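Local coordinates for orotidine 5'-phosphate decarboxylase (Streptomyces avermitilis, PDB 3V75), which probably catalyses the decarboxylation of orotidine 5'-phosphate to UMP, the last step of the de novo UMP pathway, at residues M116-G121 with D144-S149; S125-Y130 with G155-A160; A133-D138 with E162-S167; A169-L174 with G215-V220. All blocks are in the same frame, centred on the assembly; numbering follows the deposited sequence. Where two conformers were deposited one is given.

The four contacts cover one sector of a closed (beta/alpha)8 barrel. Contacts 1 and 4 pair neighbouring strands of its wall, their centres about 9 Å apart, and meet where strands 145-148 and 170-176 lie next to each other: Val-148 N is 2.9 Å from Phe-172 O, a probable hydrogen bond. In the outer layer, contact 2 joins helices 124-134 and 158-167 near their starts, contact 3 the chain after helix 124-134 with the end of helix 158-167. Leu-135 of contact 3 reaches inward, its CD1 3.7 Å from Leu-171 CD2 of contact 4. Contact 1 holds Lys-119, the predicted proton donor; the side chain of Leu-174 in contact 4 is about 4 Å from the side chain of Lys-119 (nearest atoms).

Contact 1. Residues M116-G121 with D144-S149; sequences MDAKRG and DALTVS
The carboxylate of Asp-117 is approached on opposite faces at a single oxygen: Thr-147 OG1 donates to OD1 at 2.7 Å from 41° above the plane, and Lys-119 NZ reaches OD1 at 2.9 Å on its syn side, beyond the other face. OD2 forms a salt bridge with Lys-83. Nearby, Ala-118 CB lies over one face of the Arg-120 guanidinium, offset toward the rim, while NH1 donates to Ala-118 O. Thr-147 OG1 also accepts from Lys-119 N at 2.9 Å. A weak bond from Ala-118 N joins it there. A chi1 of 61° sets Thr-147 OG1 between its own backbone N and carbonyl carbon, facing these donors. Without a carboxylate, an alanine in place of Asp-117 would probably leave Thr-147 OG1 without its acceptor and Lys-83 and Lys-119 without the charge between them. Around these bonds the strands pair in parallel: Thr-147 N bonds Met-116 O at 3.0 Å, Arg-120 N bonds Thr-147 O at 3.2 Å, and Ser-149 N bonds Arg-120 O. Between Met-116 and Arg-120 the register slips by two residues, a beta bulge that brings the Lys-119 N-H onto the threonine hydroxyl. On the face of Met-116 and Leu-146, Leu-146 CD1 packs on CG of selenomethionine Met-116 (3.8 Å) and on Ala-118 CB. Lys-119, the predicted proton donor, also pairs with Asp-122 of the second subunit; the alternating Lys-83, Asp-117, Lys-119 and that aspartate are consistent with the Lys-Asp-Lys-Asp array of this family's active site, built across the dimer on a (beta/alpha)8 barrel.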
loop_
_atom_site.group_PDB
_atom_site.type_symbol
_atom_site.label_atom_id
_atom_site.label_comp_id
_atom_site.label_asym_id
_atom_site.label_seq_id
_atom_site.Cartn_x
_atom_site.Cartn_y
_atom_site.Cartn_z
HETATM N N MSE A 116 6.955 10.291 2.314
HETATM C CA MSE A 116 6.293 9.214 3.030
HETATM C C MSE A 116 6.424 7.934 2.199
HETATM O O MSE A 116 5.826 7.819 1.104
HETATM C CB MSE A 116 4.832 9.555 3.265
HETATM C CG MSE A 116 4.049 8.384 3.836
HETATM SE SE MSE A 116 4.567 7.945 5.681
HETATM C CE MSE A 116 4.047 9.611 6.488
ATOM N N ASP A 117 7.188 6.950 2.679
ATOM C CA ASP A 117 7.292 5.702 1.933
ATOM C C ASP A 117 6.240 4.723 2.437
ATOM O O ASP A 117 6.429 3.982 3.426
ATOM C CB ASP A 117 8.709 5.112 2.012
ATOM C CG ASP A 117 8.956 4.083 0.972
ATOM O OD1 ASP A 117 7.976 3.607 0.320
ATOM O OD2 ASP A 117 10.135 3.704 0.744
ATOM N N ALA A 118 5.096 4.765 1.757
ATOM C CA ALA A 118 3.930 3.967 2.135
ATOM C C ALA A 118 3.447 3.078 0.974
ATOM O O ALA A 118 2.587 2.193 1.163
ATOM C CB ALA A 118 2.817 4.890 2.606
ATOM N N LYS A 119 4.004 3.300 -0.218
ATOM C CA LYS A 119 3.706 2.458 -1.401
ATOM C C LYS A 119 2.214 2.150 -1.529
ATOM O O LYS A 119 1.799 0.988 -1.614
ATOM C CB LYS A 119 4.561 1.185 -1.419
ATOM C CG LYS A 119 6.069 1.501 -1.557
ATOM C CD LYS A 119 6.851 0.202 -1.719
ATOM C CE LYS A 119 8.391 0.459 -1.797
ATOM N NZ LYS A 119 8.923 1.002 -0.488
ATOM N N ARG A 120 1.413 3.216 -1.535
ATOM C CA ARG A 120 -0.051 3.032 -1.638
ATOM C C ARG A 120 -0.462 2.938 -3.091
ATOM O O ARG A 120 0.163 3.519 -3.985
ATOM C CB ARG A 120 -0.790 4.211 -0.982
ATOM C CG ARG A 120 -0.414 4.426 0.497
ATOM C CD ARG A 120 -0.666 3.165 1.336
ATOM N NE ARG A 120 -0.790 3.475 2.779
ATOM C CZ ARG A 120 -0.076 2.939 3.782
ATOM N NH1 ARG A 120 0.902 2.053 3.528
ATOM N NH2 ARG A 120 -0.362 3.303 5.031
ATOM N N GLY A 121 -1.570 2.258 -3.335
ATOM C CA GLY A 121 -2.084 2.194 -4.695
ATOM C C GLY A 121 -3.481 1.606 -4.684
ATOM O O GLY A 121 -3.661 0.445 -4.295
ATOM N N ASP A 144 5.668 15.838 2.035
ATOM C CA ASP A 144 6.004 16.544 0.805
ATOM C C ASP A 144 5.892 15.658 -0.425
ATOM O O ASP A 144 5.714 16.150 -1.539
ATOM C CB ASP A 144 7.417 17.100 0.937
ATOM C CG ASP A 144 7.484 18.106 2.031
ATOM O OD1 ASP A 144 6.918 19.214 1.832
ATOM O OD2 ASP A 144 8.022 17.797 3.134
ATOM N N ALA A 145 5.996 14.348 -0.238
ATOM C CA ALA A 145 5.728 13.411 -1.326
ATOM C C ALA A 145 5.308 12.066 -0.780
ATOM O O ALA A 145 5.496 11.789 0.411
ATOM C CB ALA A 145 6.963 13.261 -2.254
ATOM N N LEU A 146 4.760 11.218 -1.654
ATOM C CA LEU A 146 4.268 9.908 -1.255
ATOM C C LEU A 146 4.751 8.903 -2.267
ATOM O O LEU A 146 4.649 9.149 -3.476
ATOM C CB LEU A 146 2.729 9.931 -1.264
ATOM C CG LEU A 146 2.024 8.612 -0.978
ATOM C CD1 LEU A 146 2.279 8.065 0.450
ATOM C CD2 LEU A 146 0.481 8.768 -1.289
ATOM N N THR A 147 5.249 7.753 -1.813
ATOM C CA THR A 147 5.535 6.670 -2.753
ATOM C C THR A 147 4.223 5.928 -3.054
ATOM O O THR A 147 3.410 5.638 -2.144
ATOM C CB THR A 147 6.609 5.657 -2.233
ATOM O OG1 THR A 147 6.131 5.051 -1.028
ATOM C CG2 THR A 147 7.968 6.375 -1.960
ATOM N N VAL A 148 4.050 5.590 -4.335
ATOM C CA VAL A 148 2.835 4.897 -4.809
ATOM C C VAL A 148 3.188 3.773 -5.748
ATOM O O VAL A 148 4.205 3.821 -6.466
ATOM C CB VAL A 148 1.828 5.867 -5.506
ATOM C CG1 VAL A 148 1.322 6.909 -4.502
ATOM C CG2 VAL A 148 2.481 6.581 -6.712
ATOM N N SER A 149 2.350 2.748 -5.746
ATOM C CA SER A 149 2.587 1.561 -6.562
ATOM C C SER A 149 1.593 1.657 -7.744
ATOM O O SER A 149 0.427 2.048 -7.553
ATOM C CB SER A 149 2.362 0.344 -5.653
ATOM O OG SER A 149 2.663 -0.913 -6.257
#

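Contact 2. Residues S125-Y130 with G155-A160; sequences STMAAY and GSLRPA
In the helical layer outside the (beta/alpha)8 barrel, selenomethionine Met-127 of helix 124-134 packs against Ser-156, Leu-157, Pro-159 and Ala-160, where a 3-10 turn leads into helix 158-167. The contact is apolar and rests on two projecting side chains, Met-127 and Pro-159, which cross at about a right angle. With CG anti to its backbone N (chi1 -173°), Met-127 reaches across toward the second helix: CG meets Pro-159 CD at 4.0 Å, and the chain then bends so that SE comes 4.3 Å from Leu-157 CD2. The methyl CE continues to Ala-160 CB at 4.2 Å, well within the buried part of the layer. Leu-157 and Ala-160 are themselves backed by strand 170-176, through Val-173 and Leu-171, so that Met-127 packs on residues of the 3-10 turn and helix that lie against the barrel wall. Toward the more exposed side, Pro-159 CB lies 3.8 Å from Ala-128 N, and the same atom meets the Ala-128 methyl. Met-127 also passes a polar group, its CG lying 3.5 Å from Ser-156 O, the carbonyl oxygen of the 3-10 turn.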
loop_
_atom_site.group_PDB
_atom_site.type_symbol
_atom_site.label_atom_id
_atom_site.label_comp_id
_atom_site.label_asym_id
_atom_site.label_seq_id
_atom_site.Cartn_x
_atom_site.Cartn_y
_atom_site.Cartn_z
ATOM N N SER A 125 -12.116 6.964 -5.521
ATOM C CA SER A 125 -12.194 7.688 -4.254
ATOM C C SER A 125 -11.332 7.036 -3.196
ATOM O O SER A 125 -11.046 7.658 -2.168
ATOM C CB SER A 125 -13.633 7.864 -3.778
ATOM O OG SER A 125 -14.214 6.603 -3.507
ATOM N N THR A 126 -10.935 5.777 -3.405
ATOM C CA THR A 126 -10.036 5.153 -2.433
ATOM C C THR A 126 -8.623 5.718 -2.582
ATOM O O THR A 126 -7.966 6.036 -1.601
ATOM C CB THR A 126 -9.991 3.617 -2.603
ATOM O OG1 THR A 126 -11.323 3.103 -2.548
ATOM C CG2 THR A 126 -9.168 3.005 -1.465
HETATM N N MSE A 127 -8.204 5.892 -3.831
HETATM C CA MSE A 127 -6.956 6.572 -4.136
HETATM C C MSE A 127 -7.006 8.005 -3.614
HETATM O O MSE A 127 -6.030 8.501 -3.054
HETATM C CB MSE A 127 -6.695 6.568 -5.644
HETATM C CG MSE A 127 -5.329 7.103 -6.039
HETATM SE SE MSE A 127 -3.878 5.892 -5.559
HETATM C CE MSE A 127 -3.396 6.667 -3.835
ATOM N N ALA A 128 -8.147 8.669 -3.794
ATOM C CA ALA A 128 -8.310 10.023 -3.277
ATOM C C ALA A 128 -8.157 10.062 -1.762
ATOM O O ALA A 128 -7.605 11.011 -1.206
ATOM C CB ALA A 128 -9.676 10.574 -3.691
ATOM N N ALA A 129 -8.688 9.051 -1.075
ATOM C CA ALA A 129 -8.590 9.000 0.369
ATOM C C ALA A 129 -7.133 8.813 0.837
ATOM O O ALA A 129 -6.719 9.432 1.808
ATOM C CB ALA A 129 -9.506 7.883 0.927
ATOM N N TYR A 130 -6.343 7.983 0.147
ATOM C CA TYR A 130 -4.916 7.939 0.465
ATOM C C TYR A 130 -4.242 9.290 0.233
ATOM O O TYR A 130 -3.379 9.731 1.019
ATOM C CB TYR A 130 -4.221 6.916 -0.416
ATOM C CG TYR A 130 -4.341 5.477 0.044
ATOM C CD1 TYR A 130 -4.064 5.129 1.377
ATOM C CD2 TYR A 130 -4.644 4.457 -0.872
ATOM C CE1 TYR A 130 -4.107 3.794 1.800
ATOM C CE2 TYR A 130 -4.697 3.117 -0.473
ATOM C CZ TYR A 130 -4.425 2.798 0.870
ATOM O OH TYR A 130 -4.464 1.472 1.280
ATOM N N GLY A 155 -2.949 5.638 -14.794
ATOM C CA GLY A 155 -4.114 6.512 -14.757
ATOM C C GLY A 155 -4.859 6.354 -13.465
ATOM O O GLY A 155 -5.586 7.285 -13.075
ATOM N N SER A 156 -4.722 5.219 -12.777
ATOM C CA SER A 156 -5.422 5.044 -11.502
ATOM C C SER A 156 -4.857 5.976 -10.421
ATOM O O SER A 156 -5.514 6.235 -9.390
ATOM C CB SER A 156 -5.356 3.602 -11.024
ATOM O OG SER A 156 -4.030 3.284 -10.592
ATOM N N LEU A 157 -3.651 6.510 -10.640
ATOM C CA LEU A 157 -3.025 7.420 -9.661
ATOM C C LEU A 157 -3.546 8.828 -9.766
ATOM O O LEU A 157 -3.162 9.690 -8.973
ATOM C CB LEU A 157 -1.490 7.496 -9.907
ATOM C CG LEU A 157 -0.768 6.147 -9.883
ATOM C CD1 LEU A 157 0.694 6.354 -10.329
ATOM C CD2 LEU A 157 -0.854 5.474 -8.543
ATOM N N ARG A 158 -4.391 9.090 -10.765
ATOM C CA ARG A 158 -4.795 10.464 -11.062
ATOM C C ARG A 158 -5.279 11.291 -9.845
ATOM O O ARG A 158 -4.893 12.453 -9.702
ATOM C CB ARG A 158 -5.841 10.488 -12.180
ATOM C CG ARG A 158 -6.179 11.932 -12.606
ATOM C CD ARG A 158 -7.121 11.947 -13.831
ATOM N NE ARG A 158 -8.304 11.145 -13.562
ATOM C CZ ARG A 158 -9.510 11.364 -14.097
ATOM N NH1 ARG A 158 -9.696 12.408 -14.950
ATOM N NH2 ARG A 158 -10.535 10.569 -13.745
ATOM N N PRO A 159 -6.120 10.717 -8.965
ATOM C CA PRO A 159 -6.537 11.567 -7.824
ATOM C C PRO A 159 -5.358 12.031 -6.967
ATOM O O PRO A 159 -5.397 13.155 -6.418
ATOM C CB PRO A 159 -7.476 10.645 -7.005
ATOM C CG PRO A 159 -8.014 9.658 -8.050
ATOM C CD PRO A 159 -6.828 9.420 -8.982
ATOM N N ALA A 160 -4.341 11.192 -6.814
ATOM C CA ALA A 160 -3.158 11.573 -6.036
ATOM C C ALA A 160 -2.297 12.583 -6.799
ATOM O O ALA A 160 -1.766 13.524 -6.191
ATOM C CB ALA A 160 -2.323 10.334 -5.695
#

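Contact 3. Residues A133-D138 with E162-S167; sequences AFLRKD and ELARES
Leu-163 is the first residue of the 162-167 helix to touch the other segment, its side chain set against the chain that leaves helix 124-134. CG stands anti to the backbone N (chi1 -176°), which carries the branched end across to the 133-138 segment: CD2 meets Arg-136 CB at 4.1 Å, CD1 meets Arg-136 CD at 4.2 Å, and CG lies 4.0 Å from Leu-135 O. The leucine thus crosses the aliphatic part of the arginine at a slant. The far end of that arginine is occupied within its own segment, where NE donates to Asp-138 OD1 at 3.0 Å with an angle of 158°; the acceptor sits at the edge of the guanidinium, in its plane, which limits the turning of that group. One residue on, the Ala-164 methyl is 4.4 Å from Leu-135 CD1, on the buried side, where Leu-135 also packs on Leu-146 of the barrel wall and on Ala-169. The last residue, Ser-167, makes the polar link: OG donates to Leu-135 O at 2.6 Å, lying in the carbonyl plane. This bond belongs to one of two deposited conformers of the serine and may be made only part of the time. The chemistry is therefore layered, with Leu-135 on Ala-164 inward, Leu-163 on Arg-136 toward the surface, and an ion pair at the surface itself. It implies that apolar packing chiefly joins the chain following helix 124-134 to helix 158-167, while in the conformer given the serine can supply a donor for Leu-135 O.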
loop_
_atom_site.group_PDB
_atom_site.type_symbol
_atom_site.label_atom_id
_atom_site.label_comp_id
_atom_site.label_asym_id
_atom_site.label_seq_id
_atom_site.Cartn_x
_atom_site.Cartn_y
_atom_site.Cartn_z
ATOM N N ALA A 133 -4.978 11.465 3.088
ATOM C CA ALA A 133 -4.180 11.123 4.273
ATOM C C ALA A 133 -2.779 11.758 4.216
ATOM O O ALA A 133 -2.258 12.208 5.242
ATOM C CB ALA A 133 -4.021 9.603 4.380
ATOM N N PHE A 134 -2.165 11.770 3.033
ATOM C CA PHE A 134 -0.735 12.097 2.954
ATOM C C PHE A 134 -0.389 13.385 2.196
ATOM O O PHE A 134 0.760 13.848 2.294
ATOM C CB PHE A 134 0.022 10.942 2.294
ATOM C CG PHE A 134 -0.047 9.658 3.068
ATOM C CD1 PHE A 134 0.564 9.560 4.301
ATOM C CD2 PHE A 134 -0.749 8.561 2.583
ATOM C CE1 PHE A 134 0.494 8.364 5.047
ATOM C CE2 PHE A 134 -0.829 7.386 3.298
ATOM C CZ PHE A 134 -0.201 7.269 4.552
ATOM N N LEU A 135 -1.307 13.938 1.399
ATOM C CA LEU A 135 -0.928 14.974 0.418
ATOM C C LEU A 135 -1.719 16.242 0.535
ATOM O O LEU A 135 -1.586 17.123 -0.308
ATOM C CB LEU A 135 -1.034 14.432 -1.017
ATOM C CG LEU A 135 -0.092 13.251 -1.303
ATOM C CD1 LEU A 135 -0.490 12.533 -2.588
ATOM C CD2 LEU A 135 1.402 13.659 -1.300
ATOM N N ARG A 136 -2.552 16.364 1.549
ATOM C CA ARG A 136 -3.265 17.612 1.728
ATOM C C ARG A 136 -2.817 18.269 3.024
ATOM O O ARG A 136 -2.643 17.564 4.017
ATOM C CB ARG A 136 -4.756 17.331 1.762
ATOM C CG ARG A 136 -5.501 18.611 1.589
ATOM C CD ARG A 136 -6.884 18.324 1.102
ATOM N NE ARG A 136 -7.706 17.795 2.173
ATOM C CZ ARG A 136 -8.962 17.430 1.951
ATOM N NH1 ARG A 136 -9.441 17.572 0.701
ATOM N NH2 ARG A 136 -9.726 16.966 2.941
ATOM N N LYS A 137 -2.696 19.597 3.078
ATOM C CA LYS A 137 -2.049 20.175 4.283
ATOM C C LYS A 137 -2.712 20.034 5.625
ATOM O O LYS A 137 -2.065 20.182 6.670
ATOM C CB LYS A 137 -1.726 21.632 4.093
ATOM C CG LYS A 137 -2.966 22.476 3.868
ATOM C CD LYS A 137 -2.509 23.891 4.090
ATOM C CE LYS A 137 -3.675 24.868 4.130
ATOM N NZ LYS A 137 -3.022 26.190 4.389
ATOM N N ASP A 138 -4.018 19.783 5.628
ATOM C CA ASP A 138 -4.739 19.619 6.885
ATOM C C ASP A 138 -4.573 18.222 7.473
ATOM O O ASP A 138 -5.062 17.939 8.578
ATOM C CB ASP A 138 -6.264 19.822 6.633
ATOM C CG ASP A 138 -6.885 18.688 5.756
ATOM O OD1 ASP A 138 -6.261 18.219 4.751
ATOM O OD2 ASP A 138 -8.022 18.237 6.045
ATOM N N GLU A 162 -3.393 14.835 -8.958
ATOM C CA GLU A 162 -4.071 16.129 -8.940
ATOM C C GLU A 162 -3.953 16.798 -7.578
ATOM O O GLU A 162 -3.724 18.006 -7.472
ATOM C CB GLU A 162 -5.555 15.968 -9.306
ATOM C CG GLU A 162 -5.789 15.568 -10.752
ATOM C CD GLU A 162 -7.284 15.177 -11.004
ATOM O OE1 GLU A 162 -8.078 15.030 -10.021
ATOM O OE2 GLU A 162 -7.666 14.970 -12.193
ATOM N N LEU A 163 -4.149 16.025 -6.514
ATOM C CA LEU A 163 -4.092 16.636 -5.182
ATOM C C LEU A 163 -2.669 17.054 -4.841
ATOM O O LEU A 163 -2.460 18.121 -4.245
ATOM C CB LEU A 163 -4.647 15.678 -4.126
ATOM C CG LEU A 163 -4.698 16.298 -2.734
ATOM C CD1 LEU A 163 -5.365 17.722 -2.730
ATOM C CD2 LEU A 163 -5.390 15.346 -1.719
ATOM N N ALA A 164 -1.697 16.235 -5.231
ATOM C CA ALA A 164 -0.297 16.615 -5.040
ATOM C C ALA A 164 0.001 17.948 -5.737
ATOM O O ALA A 164 0.618 18.851 -5.129
ATOM C CB ALA A 164 0.616 15.540 -5.546
ATOM N N ARG A 165 -0.422 18.114 -6.999
ATOM C CA ARG A 165 -0.153 19.391 -7.679
ATOM C C ARG A 165 -0.760 20.557 -6.894
ATOM O O ARG A 165 -0.171 21.624 -6.790
ATOM C CB ARG A 165 -0.775 19.449 -9.070
ATOM C CG ARG A 165 -0.186 18.574 -10.099
ATOM C CD ARG A 165 -0.781 18.981 -11.501
ATOM N NE ARG A 165 -0.282 18.049 -12.513
ATOM C CZ ARG A 165 0.932 18.193 -13.032
ATOM N NH1 ARG A 165 1.678 19.249 -12.662
ATOM N NH2 ARG A 165 1.397 17.332 -13.922
ATOM N N GLU A 166 -1.987 20.370 -6.403
ATOM C CA GLU A 166 -2.675 21.431 -5.677
ATOM C C GLU A 166 -1.978 21.835 -4.372
ATOM O O GLU A 166 -1.995 23.002 -4.005
ATOM C CB GLU A 166 -4.125 21.030 -5.378
ATOM C CG GLU A 166 -4.978 20.954 -6.627
ATOM C CD GLU A 166 -6.391 20.510 -6.349
ATOM O OE1 GLU A 166 -6.737 20.218 -5.179
ATOM O OE2 GLU A 166 -7.199 20.523 -7.321
ATOM N N SER A 167 -1.365 20.876 -3.682
ATOM C CA SER A 167 -0.710 21.115 -2.380
ATOM C C SER A 167 0.760 21.490 -2.497
ATOM O O SER A 167 1.379 21.835 -1.502
ATOM C CB SER A 167 -0.767 19.856 -1.527
ATOM O OG SER A 167 -2.102 19.510 -1.229
#

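Contact 4. Residues A169-L174 with G215-V220; sequences AGLFVL and GSFGAV
Leu-171 and Phe-217 begin a parallel pairing of two neighbouring strands in the (beta/alpha)8 barrel, tight along most of its length and looser where the strands start. In the tight part the bonds alternate between partners: Gly-218 N donates to Leu-171 O at 2.8 Å, Val-173 N to Gly-218 O at 2.9 Å with an angle of 171°, and Val-220 N to Val-173 O. On the face of Leu-171, Val-173, Phe-217 and Ala-219, which meets helices 158-167 and 196-207, the Leu-171 side chain crosses the Phe-217 ring obliquely, CG to CD1 4.0 Å. The other face carries Phe-172, Leu-174 and Val-220. Leu-174 and Val-220 lie side by side there, CD2 to CG2 3.8 Å, and the same Val-220 methyl touches Phe-172 CB. Because Gly-218 brings no side chain to this face, the Phe-172 ring can come close to Gly-218, with Ala-219 O at its edge. Toward the strand starts the pairing slackens: the bond from Leu-171 N to Ser-216 O lengthens to 3.3 Å, and the partly exposed Ser-216 has its hydroxyl bonded to Gly-28 N as well as to a water. That water bridges the two strand starts, donating to Ala-169 O at 2.7 Å and lying 2.8 Å from Ser-216 OG.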
loop_
_atom_site.group_PDB
_atom_site.type_symbol
_atom_site.label_atom_id
_atom_site.label_comp_id
_atom_site.label_asym_id
_atom_site.label_seq_id
_atom_site.Cartn_x
_atom_site.Cartn_y
_atom_site.Cartn_z
ATOM N N ALA A 169 2.899 19.189 -3.357
ATOM C CA ALA A 169 3.520 17.909 -3.006
ATOM C C ALA A 169 3.882 17.141 -4.265
ATOM O O ALA A 169 3.575 17.571 -5.394
ATOM C CB ALA A 169 2.583 17.077 -2.132
ATOM N N GLY A 170 4.559 16.009 -4.094
ATOM C CA GLY A 170 4.951 15.176 -5.226
ATOM C C GLY A 170 4.616 13.710 -4.987
ATOM O O GLY A 170 4.092 13.323 -3.927
ATOM N N LEU A 171 4.919 12.893 -5.987
ATOM C CA LEU A 171 4.789 11.443 -5.868
ATOM C C LEU A 171 6.098 10.802 -6.316
ATOM O O LEU A 171 6.827 11.391 -7.129
ATOM C CB LEU A 171 3.677 10.881 -6.772
ATOM C CG LEU A 171 2.256 11.422 -6.522
ATOM C CD1 LEU A 171 1.288 10.817 -7.589
ATOM C CD2 LEU A 171 1.747 11.133 -5.127
ATOM N N PHE A 172 6.369 9.597 -5.799
ATOM C CA PHE A 172 7.382 8.714 -6.391
ATOM C C PHE A 172 6.695 7.426 -6.752
ATOM O O PHE A 172 6.217 6.680 -5.880
ATOM C CB PHE A 172 8.515 8.450 -5.408
ATOM C CG PHE A 172 9.429 9.657 -5.210
ATOM C CD1 PHE A 172 9.192 10.569 -4.175
ATOM C CD2 PHE A 172 10.507 9.895 -6.084
ATOM C CE1 PHE A 172 10.024 11.672 -4.006
ATOM C CE2 PHE A 172 11.325 10.990 -5.909
ATOM C CZ PHE A 172 11.090 11.876 -4.873
ATOM N N VAL A 173 6.621 7.169 -8.052
ATOM C CA VAL A 173 5.968 5.971 -8.566
ATOM C C VAL A 173 6.979 4.856 -8.659
ATOM O O VAL A 173 8.045 5.057 -9.234
ATOM C CB VAL A 173 5.350 6.255 -9.976
ATOM C CG1 VAL A 173 4.674 4.991 -10.527
ATOM C CG2 VAL A 173 4.339 7.433 -9.865
ATOM N N LEU A 174 6.660 3.676 -8.125
ATOM C CA LEU A 174 7.586 2.548 -8.265
ATOM C C LEU A 174 7.835 2.271 -9.738
ATOM O O LEU A 174 6.881 2.120 -10.514
ATOM C CB LEU A 174 7.005 1.289 -7.644
ATOM C CG LEU A 174 6.602 1.358 -6.175
ATOM C CD1 LEU A 174 6.034 0.046 -5.693
ATOM C CD2 LEU A 174 7.814 1.782 -5.293
ATOM N N GLY A 215 10.379 18.685 -12.283
ATOM C CA GLY A 215 8.983 18.369 -12.035
ATOM C C GLY A 215 8.766 17.706 -10.681
ATOM O O GLY A 215 9.722 17.290 -10.009
ATOM N N SER A 216 7.502 17.542 -10.291
ATOM C CA SER A 216 7.156 16.993 -8.979
ATOM C C SER A 216 6.877 15.505 -8.943
ATOM O O SER A 216 6.649 14.959 -7.864
ATOM C CB SER A 216 5.933 17.724 -8.394
ATOM O OG SER A 216 6.198 19.092 -8.188
ATOM N N PHE A 217 6.891 14.857 -10.117
ATOM C CA PHE A 217 6.456 13.466 -10.220
ATOM C C PHE A 217 7.636 12.584 -10.574
ATOM O O PHE A 217 8.159 12.627 -11.681
ATOM C CB PHE A 217 5.228 13.378 -11.156
ATOM C CG PHE A 217 4.103 14.235 -10.641
ATOM C CD1 PHE A 217 3.351 13.808 -9.553
ATOM C CD2 PHE A 217 3.914 15.521 -11.110
ATOM C CE1 PHE A 217 2.362 14.644 -8.979
ATOM C CE2 PHE A 217 2.918 16.352 -10.549
ATOM C CZ PHE A 217 2.159 15.902 -9.484
ATOM N N GLY A 218 8.072 11.827 -9.574
ATOM C CA GLY A 218 9.321 11.073 -9.699
ATOM C C GLY A 218 9.079 9.589 -9.743
ATOM O O GLY A 218 7.930 9.115 -9.691
ATOM N N ALA A 219 10.181 8.843 -9.867
ATOM C CA ALA A 219 10.156 7.381 -9.920
ATOM C C ALA A 219 11.060 6.815 -8.823
ATOM O O ALA A 219 12.070 7.437 -8.473
ATOM C CB ALA A 219 10.680 6.884 -11.281
ATOM N N VAL A 220 10.728 5.622 -8.336
ATOM C CA VAL A 220 11.651 4.855 -7.508
ATOM C C VAL A 220 12.485 3.977 -8.462
ATOM O O VAL A 220 11.928 3.197 -9.250
ATOM C CB VAL A 220 10.912 3.983 -6.475
ATOM C CG1 VAL A 220 11.954 3.208 -5.631
ATOM C CG2 VAL A 220 10.012 4.891 -5.592
HETATM O O HOH W 1 4.109 19.937 -6.567
#